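Local coordinates for protein aldehyde dehydrogenase (Staphylococcus aureus, PDB 6K10) that oxidises the aldehyde 4,4'-diaponeurosporen-4-al to 4,4'-diaponeurosporenoic acid, a step in making the protective carotenoid staphyloxanthin, at residues D189-T194 / N210-T215. The protein carries 1 engineered substitution. Residues are numbered along the deposited sequence; the frame is centred on the assembly and turned at random.
Sequences DYVFFT and NLVPVT
Val191 O is gripped twice by the neighbouring strand: Thr215 N donates to it at 2.9 Å, almost in line with the carbonyl, and Val214 CA adds a C-H...O contact at 3.2 Å. This is the parallel pairing that closes a beta-alpha-beta unit of the Rossmann-like domain of aldehyde dehydrogenases, with helix 197-209 as the crossover. Val191 N in turn donates to Pro213 O, and Phe193 N to Thr215 O (2.9 Å), so Val191 bonds to the residues on either side of Val214, and Thr215 to those on either side of Phe192, as in a parallel pair. On one face, Tyr190 swings its ring over the adjoining strand, CG anti to the backbone N (chi1 -156°). Pro213 O sits above the ring centre, 3.8 Å from the plane, Tyr190 CD2 rests on Pro213 CG, and Tyr190 OH shares a 2.7 Å hydrogen bond with Thr215 OG1, which lies in the ring plane. Thr430 of helix 425-430 packs on this face, and Phe192 is close to Glu217, a predicted active-site residue. The other face carries Val191 and Val214, both against the crossover helix; there Val191 CG2 meets Val212 CG1 at 3.7 Å. On the Tyr190 face, Thr215 divides its branches, OG1 to Tyr190 and the methyl CG2 to Phe192 CE2 at 3.7 Å.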
loop_
_atom_site.group_PDB
_atom_site.type_symbol
_atom_site.label_atom_id
_atom_site.label_comp_id
_atom_site.label_asym_id
_atom_site.label_seq_id
_atom_site.Cartn_x
_atom_site.Cartn_y
_atom_site.Cartn_z
ATOM N N ASP A 189 -12.470 6.131 -4.838
ATOM C CA ASP A 189 -12.044 5.300 -3.721
ATOM C C ASP A 189 -10.658 4.701 -3.927
ATOM O O ASP A 189 -10.061 4.213 -2.961
ATOM C CB ASP A 189 -13.069 4.189 -3.470
ATOM C CG ASP A 189 -14.459 4.738 -3.188
ATOM O OD1 ASP A 189 -14.639 5.378 -2.131
ATOM O OD2 ASP A 189 -15.367 4.536 -4.023
ATOM N N TYR A 190 -10.137 4.735 -5.152
ATOM C CA TYR A 190 -8.773 4.317 -5.439
ATOM C C TYR A 190 -8.371 4.891 -6.789
ATOM O O TYR A 190 -9.207 5.038 -7.685
ATOM C CB TYR A 190 -8.635 2.788 -5.442
ATOM C CG TYR A 190 -7.232 2.312 -5.164
ATOM C CD1 TYR A 190 -6.294 2.219 -6.184
ATOM C CD2 TYR A 190 -6.840 1.960 -3.880
ATOM C CE1 TYR A 190 -5.004 1.789 -5.932
ATOM C CE2 TYR A 190 -5.555 1.527 -3.617
ATOM C CZ TYR A 190 -4.642 1.443 -4.644
ATOM O OH TYR A 190 -3.363 1.012 -4.374
ATOM N N VAL A 191 -7.089 5.221 -6.929
ATOM C CA VAL A 191 -6.543 5.721 -8.186
ATOM C C VAL A 191 -5.348 4.862 -8.577
ATOM O O VAL A 191 -4.417 4.694 -7.784
ATOM C CB VAL A 191 -6.131 7.203 -8.083
ATOM C CG1 VAL A 191 -5.416 7.635 -9.348
ATOM C CG2 VAL A 191 -7.353 8.074 -7.839
ATOM N N PHE A 192 -5.379 4.318 -9.791
ATOM C CA PHE A 192 -4.293 3.514 -10.343
ATOM C C PHE A 192 -3.733 4.252 -11.548
ATOM O O PHE A 192 -4.473 4.534 -12.494
ATOM C CB PHE A 192 -4.786 2.110 -10.729
ATOM C CG PHE A 192 -3.682 1.163 -11.135
ATOM C CD1 PHE A 192 -3.026 1.308 -12.352
ATOM C CD2 PHE A 192 -3.300 0.131 -10.300
ATOM C CE1 PHE A 192 -2.015 0.445 -12.720
ATOM C CE2 PHE A 192 -2.286 -0.738 -10.668
ATOM C CZ PHE A 192 -1.645 -0.580 -11.879
ATOM N N PHE A 193 -2.434 4.557 -11.517
ATOM C CA PHE A 193 -1.798 5.376 -12.540
ATOM C C PHE A 193 -0.509 4.733 -13.029
ATOM O O PHE A 193 0.340 4.345 -12.222
ATOM C CB PHE A 193 -1.509 6.787 -12.014
ATOM C CG PHE A 193 -0.592 7.577 -12.904
ATOM C CD1 PHE A 193 -1.095 8.299 -13.967
ATOM C CD2 PHE A 193 0.778 7.599 -12.676
ATOM C CE1 PHE A 193 -0.261 9.016 -14.792
ATOM C CE2 PHE A 193 1.617 8.312 -13.501
ATOM C CZ PHE A 193 1.099 9.030 -14.557
ATOM N N THR A 194 -0.362 4.640 -14.352
ATOM C CA THR A 194 0.897 4.301 -15.003
ATOM C C THR A 194 1.238 5.425 -15.966
ATOM O O THR A 194 0.404 5.808 -16.792
ATOM C CB THR A 194 0.808 2.971 -15.766
ATOM O OG1 THR A 194 0.428 1.923 -14.867
ATOM C CG2 THR A 194 2.150 2.612 -16.400
ATOM N N ASN A 210 -7.910 14.555 -1.255
ATOM C CA ASN A 210 -9.138 13.833 -0.952
ATOM C C ASN A 210 -8.892 12.563 -0.146
ATOM O O ASN A 210 -9.798 11.729 -0.036
ATOM C CB ASN A 210 -9.871 13.495 -2.251
ATOM C CG ASN A 210 -10.401 14.728 -2.958
ATOM O OD1 ASN A 210 -10.893 15.657 -2.320
ATOM N ND2 ASN A 210 -10.291 14.746 -4.282
ATOM N N LEU A 211 -7.691 12.397 0.418
ATOM C CA LEU A 211 -7.330 11.202 1.187
ATOM C C LEU A 211 -7.552 9.925 0.373
ATOM O O LEU A 211 -7.999 8.906 0.899
ATOM C CB LEU A 211 -8.097 11.137 2.510
ATOM C CG LEU A 211 -7.791 12.219 3.550
ATOM C CD1 LEU A 211 -8.686 12.063 4.774
ATOM C CD2 LEU A 211 -6.322 12.177 3.945
ATOM N N VAL A 212 -7.231 9.989 -0.910
ATOM C CA VAL A 212 -7.484 8.873 -1.834
ATOM C C VAL A 212 -6.194 8.035 -1.917
ATOM O O VAL A 212 -5.137 8.591 -2.220
ATOM C CB VAL A 212 -7.894 9.374 -3.218
ATOM C CG1 VAL A 212 -7.949 8.218 -4.198
ATOM C CG2 VAL A 212 -9.244 10.070 -3.146
ATOM N N PRO A 213 -6.274 6.729 -1.663
ATOM C CA PRO A 213 -5.078 5.889 -1.836
ATOM C C PRO A 213 -4.788 5.661 -3.308
ATOM O O PRO A 213 -5.685 5.677 -4.155
ATOM C CB PRO A 213 -5.470 4.582 -1.138
ATOM C CG PRO A 213 -6.953 4.516 -1.311
ATOM C CD PRO A 213 -7.439 5.950 -1.227
ATOM N N VAL A 214 -3.507 5.455 -3.619
ATOM C CA VAL A 214 -3.074 5.345 -5.004
ATOM C C VAL A 214 -2.084 4.204 -5.177
ATOM O O VAL A 214 -1.435 3.748 -4.234
ATOM C CB VAL A 214 -2.410 6.636 -5.534
ATOM C CG1 VAL A 214 -3.281 7.853 -5.279
ATOM C CG2 VAL A 214 -1.030 6.789 -4.927
ATOM N N THR A 215 -1.980 3.756 -6.423
ATOM C CA THR A 215 -0.834 3.014 -6.920
ATOM C C THR A 215 -0.256 3.797 -8.088
ATOM O O THR A 215 -0.991 4.191 -8.999
ATOM C CB THR A 215 -1.224 1.598 -7.354
ATOM O OG1 THR A 215 -1.441 0.786 -6.193
ATOM C CG2 THR A 215 -0.122 0.977 -8.199
#